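Protease Do-like 8, chloroplastic (Arabidopsis thaliana, PDB 4IC6) is probably a serine protease of the HtrA (Deg) type, acting in the thylakoids of the chloroplast. Local coordinates at residues I45-L50 / V84-A88; N66-V70 / G202-P207. The protein carries 1 engineered substitution. One frame throughout, in Å; residues are numbered along the deposited sequence.

Interaction 1: I45-L50 / V84-A88; sequences IFDVTL and VIGNA
Asp-47 extends its CG anti to its own backbone N (chi1 -175°), which carries the carboxylate from the end of strand 42-47 to the first turn of helix 86-90, while Thr-49 holds OG1 between its backbone N and carbonyl carbon (chi1 64°), facing Asn-87. The two carboxylate oxygens divide the work. OD2 takes the amide of Ala-88 on its syn lone pair, N to OD2 being 2.7 Å. OD1 stays within its own loop: the backbone N of Thr-49 reaches it at 2.7 Å on the anti side, closing an Asx turn, and the Thr-49 hydroxyl OG1 donates to it at 2.6 Å from above the carboxylate plane. That hydroxyl is also an acceptor, since ND2 of Asn-87 lies 3.0 Å from OG1, with the bond tilted from the amide plane. The methyl CB of Ala-88 rests against the carboxylate, 3.3 Å from OD1. Nearer the barrel interior, CG2 of Ile-45 meets CG2 of Ile-85 at 3.8 Å, and Ile-85 packs on towards strands 98-105 and 127-131. The contact thus joins the end of strand 42-47 in the N-terminal barrel to the short helix that follows His-83, the predicted charge-relay histidine. Three bonds to a buried carboxylate fix its rotation, and the Ala-88 amide and the nearby start of the helix would probably favour the ionised form of Asp-47.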
ATOM      1  N   ILE A  45      -5.758 -31.361   1.587  1.00 41.13           N
ATOM      2  CA  ILE A  45      -5.532 -31.495   0.151  1.00 40.77           C
ATOM      3  C   ILE A  45      -4.402 -30.577  -0.317  1.00 41.83           C
ATOM      4  O   ILE A  45      -4.470 -29.350  -0.142  1.00 40.49           O
ATOM      5  CB  ILE A  45      -6.809 -31.130  -0.653  1.00 48.08           C
ATOM      6  CG1 ILE A  45      -7.977 -32.027  -0.241  1.00 48.54           C
ATOM      7  CG2 ILE A  45      -6.544 -31.217  -2.158  1.00 46.76           C
ATOM      8  CD1 ILE A  45      -9.342 -31.559  -0.733  1.00 44.62           C
ATOM      9  N   PHE A  46      -3.359 -31.179  -0.887  1.00 42.96           N
ATOM     10  CA  PHE A  46      -2.316 -30.438  -1.585  1.00 45.41           C
ATOM     11  C   PHE A  46      -2.475 -30.601  -3.100  1.00 46.52           C
ATOM     12  O   PHE A  46      -2.524 -31.722  -3.604  1.00 49.09           O
ATOM     13  CB  PHE A  46      -0.917 -30.897  -1.145  1.00 48.10           C
ATOM     14  CG  PHE A  46      -0.540 -30.458   0.251  1.00 51.86           C
ATOM     15  CD1 PHE A  46      -0.405 -29.110   0.560  1.00 53.08           C
ATOM     16  CD2 PHE A  46      -0.315 -31.391   1.253  1.00 50.52           C
ATOM     17  CE1 PHE A  46      -0.055 -28.703   1.843  1.00 50.52           C
ATOM     18  CE2 PHE A  46       0.042 -30.990   2.535  1.00 51.23           C
ATOM     19  CZ  PHE A  46       0.168 -29.646   2.828  1.00 50.16           C
ATOM     20  N   ASP A  47      -2.568 -29.479  -3.819  1.00 45.75           N
ATOM     21  CA  ASP A  47      -2.587 -29.480  -5.286  1.00 46.27           C
ATOM     22  C   ASP A  47      -1.244 -30.011  -5.788  1.00 46.28           C
ATOM     23  O   ASP A  47      -0.187 -29.437  -5.489  1.00 43.37           O
ATOM     24  CB  ASP A  47      -2.825 -28.056  -5.811  1.00 49.77           C
ATOM     25  CG  ASP A  47      -2.983 -27.991  -7.332  1.00 51.77           C
ATOM     26  OD1 ASP A  47      -2.277 -28.731  -8.065  1.00 54.18           O
ATOM     27  OD2 ASP A  47      -3.808 -27.179  -7.804  1.00 47.60           O
ATOM     28  N   VAL A  48      -1.264 -31.104  -6.544  1.00 50.62           N
ATOM     29  CA  VAL A  48       0.006 -31.703  -6.970  1.00 50.55           C
ATOM     30  C   VAL A  48       0.795 -30.822  -7.935  1.00 53.02           C
ATOM     31  O   VAL A  48       1.990 -31.050  -8.143  1.00 54.38           O
ATOM     32  CB  VAL A  48      -0.149 -33.129  -7.579  1.00 58.06           C
ATOM     33  CG1 VAL A  48      -0.742 -34.100  -6.556  1.00 57.74           C
ATOM     34  CG2 VAL A  48      -0.972 -33.098  -8.864  1.00 56.84           C
ATOM     35  N   THR A  49       0.150 -29.815  -8.519  1.00 49.84           N
ATOM     36  CA  THR A  49       0.827 -28.986  -9.524  1.00 54.20           C
ATOM     37  C   THR A  49       1.573 -27.799  -8.911  1.00 58.10           C
ATOM     38  O   THR A  49       2.244 -27.046  -9.614  1.00 60.91           O
ATOM     39  CB  THR A  49      -0.134 -28.489 -10.626  1.00 53.51           C
ATOM     40  OG1 THR A  49      -1.118 -27.616 -10.050  1.00 54.53           O
ATOM     41  CG2 THR A  49      -0.811 -29.667 -11.312  1.00 51.96           C
ATOM     42  N   LEU A  50       1.446 -27.635  -7.600  1.00 58.16           N
ATOM     43  CA  LEU A  50       2.124 -26.552  -6.899  1.00 65.13           C
ATOM     44  C   LEU A  50       3.415 -27.012  -6.230  1.00 76.56           C
ATOM     45  O   LEU A  50       3.607 -28.202  -5.984  1.00 79.67           O
ATOM     46  CB  LEU A  50       1.203 -25.946  -5.844  1.00 60.18           C
ATOM     47  CG  LEU A  50       0.115 -25.041  -6.406  1.00 57.12           C
ATOM     48  CD1 LEU A  50      -0.841 -24.639  -5.300  1.00 52.50           C
ATOM     49  CD2 LEU A  50       0.747 -23.825  -7.055  1.00 56.93           C
ATOM     50  N   VAL A  84      -9.213 -24.721  -4.040  1.00 38.12           N
ATOM     51  CA  VAL A  84      -8.070 -25.346  -3.374  1.00 38.71           C
ATOM     52  C   VAL A  84      -7.229 -26.178  -4.357  1.00 43.23           C
ATOM     53  O   VAL A  84      -6.021 -26.336  -4.177  1.00 41.13           O
ATOM     54  CB  VAL A  84      -8.422 -26.173  -2.106  1.00 50.64           C
ATOM     55  CG1 VAL A  84      -9.360 -25.402  -1.176  1.00 39.17           C
ATOM     56  CG2 VAL A  84      -8.960 -27.540  -2.460  1.00 56.38           C
ATOM     57  N   ILE A  85      -7.866 -26.691  -5.406  1.00 41.48           N
ATOM     58  CA  ILE A  85      -7.111 -27.321  -6.486  1.00 42.49           C
ATOM     59  C   ILE A  85      -7.192 -26.518  -7.771  1.00 42.47           C
ATOM     60  O   ILE A  85      -7.201 -27.089  -8.856  1.00 40.79           O
ATOM     61  CB  ILE A  85      -7.565 -28.775  -6.745  1.00 43.62           C
ATOM     62  CG1 ILE A  85      -9.084 -28.852  -6.946  1.00 44.08           C
ATOM     63  CG2 ILE A  85      -7.140 -29.662  -5.604  1.00 41.04           C
ATOM     64  CD1 ILE A  85      -9.514 -30.050  -7.796  1.00 46.97           C
ATOM     65  N   GLY A  86      -7.244 -25.193  -7.641  1.00 41.97           N
ATOM     66  CA  GLY A  86      -7.469 -24.312  -8.775  1.00 39.85           C
ATOM     67  C   GLY A  86      -6.379 -24.398  -9.821  1.00 43.11           C
ATOM     68  O   GLY A  86      -6.641 -24.402 -11.031  1.00 38.90           O
ATOM     69  N   ASN A  87      -5.134 -24.450  -9.365  1.00 48.14           N
ATOM     70  CA  ASN A  87      -4.027 -24.538 -10.302  1.00 47.34           C
ATOM     71  C   ASN A  87      -4.083 -25.813 -11.129  1.00 48.65           C
ATOM     72  O   ASN A  87      -3.884 -25.780 -12.339  1.00 50.03           O
ATOM     73  CB  ASN A  87      -2.671 -24.428  -9.614  1.00 47.50           C
ATOM     74  CG  ASN A  87      -1.585 -23.975 -10.570  1.00 56.32           C
ATOM     75  OD1 ASN A  87      -1.741 -22.961 -11.261  1.00 61.18           O
ATOM     76  ND2 ASN A  87      -0.495 -24.747 -10.656  1.00 54.46           N
ATOM     77  N   ALA A  88      -4.348 -26.939 -10.482  1.00 48.77           N
ATOM     78  CA  ALA A  88      -4.463 -28.191 -11.221  1.00 52.17           C
ATOM     79  C   ALA A  88      -5.638 -28.135 -12.214  1.00 50.68           C
ATOM     80  O   ALA A  88      -5.520 -28.590 -13.344  1.00 49.79           O
ATOM     81  CB  ALA A  88      -4.606 -29.364 -10.271  1.00 53.86           C
TER

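Interaction 2: N66-V70 / G202-P207; sequences NGSGV and GNAGGP. Engineered in segment 202-207: Ala-204 (natural residue Ser).
The loop of the predicted charge-relay serine, here the engineered Ala-204, meets strand 67-71 where the two barrels of the trypsin-like domain face each other. Ser-68 N donates to Ala-204 O at 2.9 Å, almost in line with the C=O bond (165°). A water joins the same two residues, accepting from Ser-68 OG at 2.8 Å and donating to Ala-204 O at 2.7 Å. A chi1 of -49° sets OG beside the backbone N of Ser-68, where it meets this water and Asn-161 N; CB points to the loop, 3.6 Å from Gly-206 N. Asn-203 to Gly-206 forms a type II beta turn, closed by Gly-206 N to Asn-203 O, within a segment that in the natural protein reads Gly-Asn-Ser-Gly-Gly-Pro, the HtrA counterpart of the Gly-Asp-Ser-Gly-Gly-Pro signature of chymotrypsin. Backbone lies directly on backbone at Gly-67, Gly-69 and Gly-205, with no side chain to keep the chains apart. Two CA-H...O contacts add to this, Gly-205 CA to Ser-68 O at 3.3 Å and Gly-69 CA to Gly-205 O at 3.4 Å. Further along, CG2 of Val-70 lies against the ring of Pro-207, 3.7 Å from its CB, and both residues pack on Leu-215 of the second barrel.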
ATOM      1  N   ASN A  66      -4.322 -25.375  -2.287  1.00 52.15           N
ATOM      2  CA  ASN A  66      -4.084 -26.141  -1.046  1.00 47.48           C
ATOM      3  C   ASN A  66      -5.010 -25.703   0.075  1.00 46.05           C
ATOM      4  O   ASN A  66      -5.335 -24.523   0.189  1.00 44.16           O
ATOM      5  CB  ASN A  66      -2.648 -25.984  -0.564  1.00 47.14           C
ATOM      6  CG  ASN A  66      -1.644 -26.255  -1.647  1.00 50.56           C
ATOM      7  OD1 ASN A  66      -1.817 -27.175  -2.457  1.00 46.06           O
ATOM      8  ND2 ASN A  66      -0.590 -25.442  -1.689  1.00 54.80           N
ATOM      9  N   GLY A  67      -5.425 -26.654   0.904  1.00 41.19           N
ATOM     10  CA  GLY A  67      -6.346 -26.361   1.982  1.00 38.04           C
ATOM     11  C   GLY A  67      -6.976 -27.619   2.521  1.00 36.47           C
ATOM     12  O   GLY A  67      -6.312 -28.664   2.648  1.00 33.56           O
ATOM     13  N   SER A  68      -8.270 -27.530   2.814  1.00 33.67           N
ATOM     14  CA  SER A  68      -8.972 -28.629   3.444  1.00 32.83           C
ATOM     15  C   SER A  68     -10.064 -29.195   2.540  1.00 37.10           C
ATOM     16  O   SER A  68     -10.376 -28.646   1.480  1.00 37.36           O
ATOM     17  CB  SER A  68      -9.591 -28.166   4.764  1.00 30.21           C
ATOM     18  OG  SER A  68      -8.640 -27.478   5.569  1.00 30.99           O
ATOM     19  N   GLY A  69     -10.646 -30.303   2.981  1.00 36.73           N
ATOM     20  CA  GLY A  69     -11.765 -30.910   2.294  1.00 36.80           C
ATOM     21  C   GLY A  69     -12.558 -31.720   3.293  1.00 34.91           C
ATOM     22  O   GLY A  69     -12.230 -31.772   4.477  1.00 35.23           O
ATOM     23  N   VAL A  70     -13.594 -32.384   2.807  1.00 31.23           N
ATOM     24  CA  VAL A  70     -14.492 -33.101   3.684  1.00 30.57           C
ATOM     25  C   VAL A  70     -14.749 -34.506   3.100  1.00 36.25           C
ATOM     26  O   VAL A  70     -15.006 -34.636   1.910  1.00 38.71           O
ATOM     27  CB  VAL A  70     -15.799 -32.301   3.802  1.00 39.34           C
ATOM     28  CG1 VAL A  70     -16.970 -33.216   4.037  1.00 48.58           C
ATOM     29  CG2 VAL A  70     -15.675 -31.250   4.903  1.00 37.04           C
ATOM     30  N   GLY A 202      -6.360 -21.339   6.548  1.00 32.68           N
ATOM     31  CA  GLY A 202      -6.241 -22.439   7.483  1.00 32.31           C
ATOM     32  C   GLY A 202      -7.501 -23.277   7.604  1.00 34.49           C
ATOM     33  O   GLY A 202      -7.481 -24.319   8.260  1.00 34.58           O
ATOM     34  N   ASN A 203      -8.600 -22.834   6.996  1.00 29.42           N
ATOM     35  CA  ASN A 203      -9.820 -23.648   6.985  1.00 26.97           C
ATOM     36  C   ASN A 203     -10.625 -23.642   5.670  1.00 27.85           C
ATOM     37  O   ASN A 203     -11.689 -24.263   5.576  1.00 32.15           O
ATOM     38  CB  ASN A 203     -10.708 -23.334   8.191  1.00 25.76           C
ATOM     39  CG  ASN A 203     -11.239 -21.904   8.185  1.00 26.27           C
ATOM     40  OD1 ASN A 203     -11.376 -21.280   7.135  1.00 30.13           O
ATOM     41  ND2 ASN A 203     -11.524 -21.376   9.373  1.00 27.07           N
ATOM     42  N   ALA A 204     -10.102 -22.967   4.654  1.00 30.54           N
ATOM     43  CA  ALA A 204     -10.741 -22.931   3.340  1.00 30.78           C
ATOM     44  C   ALA A 204     -10.887 -24.351   2.784  1.00 32.28           C
ATOM     45  O   ALA A 204      -9.947 -25.148   2.865  1.00 30.06           O
ATOM     46  CB  ALA A 204      -9.943 -22.049   2.373  1.00 31.73           C
ATOM     47  N   GLY A 205     -12.068 -24.661   2.239  1.00 32.24           N
ATOM     48  CA  GLY A 205     -12.390 -25.999   1.744  1.00 31.43           C
ATOM     49  C   GLY A 205     -12.924 -26.943   2.815  1.00 33.02           C
ATOM     50  O   GLY A 205     -13.463 -28.025   2.505  1.00 33.87           O
ATOM     51  N   GLY A 206     -12.745 -26.553   4.077  1.00 30.40           N
ATOM     52  CA  GLY A 206     -13.201 -27.333   5.210  1.00 28.21           C
ATOM     53  C   GLY A 206     -14.662 -27.057   5.529  1.00 32.08           C
ATOM     54  O   GLY A 206     -15.301 -26.218   4.888  1.00 33.50           O
ATOM     55  N   PRO A 207     -15.209 -27.783   6.507  1.00 30.92           N
ATOM     56  CA  PRO A 207     -16.635 -27.681   6.803  1.00 34.25           C
ATOM     57  C   PRO A 207     -16.919 -26.549   7.759  1.00 29.50           C
ATOM     58  O   PRO A 207     -16.119 -26.296   8.670  1.00 29.39           O
ATOM     59  CB  PRO A 207     -16.921 -28.998   7.524  1.00 35.29           C
ATOM     60  CG  PRO A 207     -15.640 -29.252   8.298  1.00 32.41           C
ATOM     61  CD  PRO A 207     -14.527 -28.757   7.384  1.00 31.80           C
TER
HETATM   62  O   HOH W   1      -7.765 -25.061   4.519  1.00 34.80           O

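Overall arrangement
Both contacts use the first barrel, through its neighbouring strands 42-47 and 67-71, and their centres lie 12 Å apart. Interaction 1 stays within that barrel and is partly buried, its polar loop partly exposed beyond a buried isoleucine pair; interaction 2 is buried and crosses to the second barrel. Their chemistry differs accordingly: a carboxylate, a hydroxyl and an amide side chain serve the first, whereas the second relies on close main-chain contacts, a water and a valine against a proline ring. Asn-66 connects them, its N probably hydrogen-bonded to Val-84 O and its OD1 to Asp-47 N. Interaction 2 holds Ala-204 of the predicted charge relay, while interaction 1 lies next to it, Val-84 following His-83 and its side chain about 5 Å from that of Ala-204.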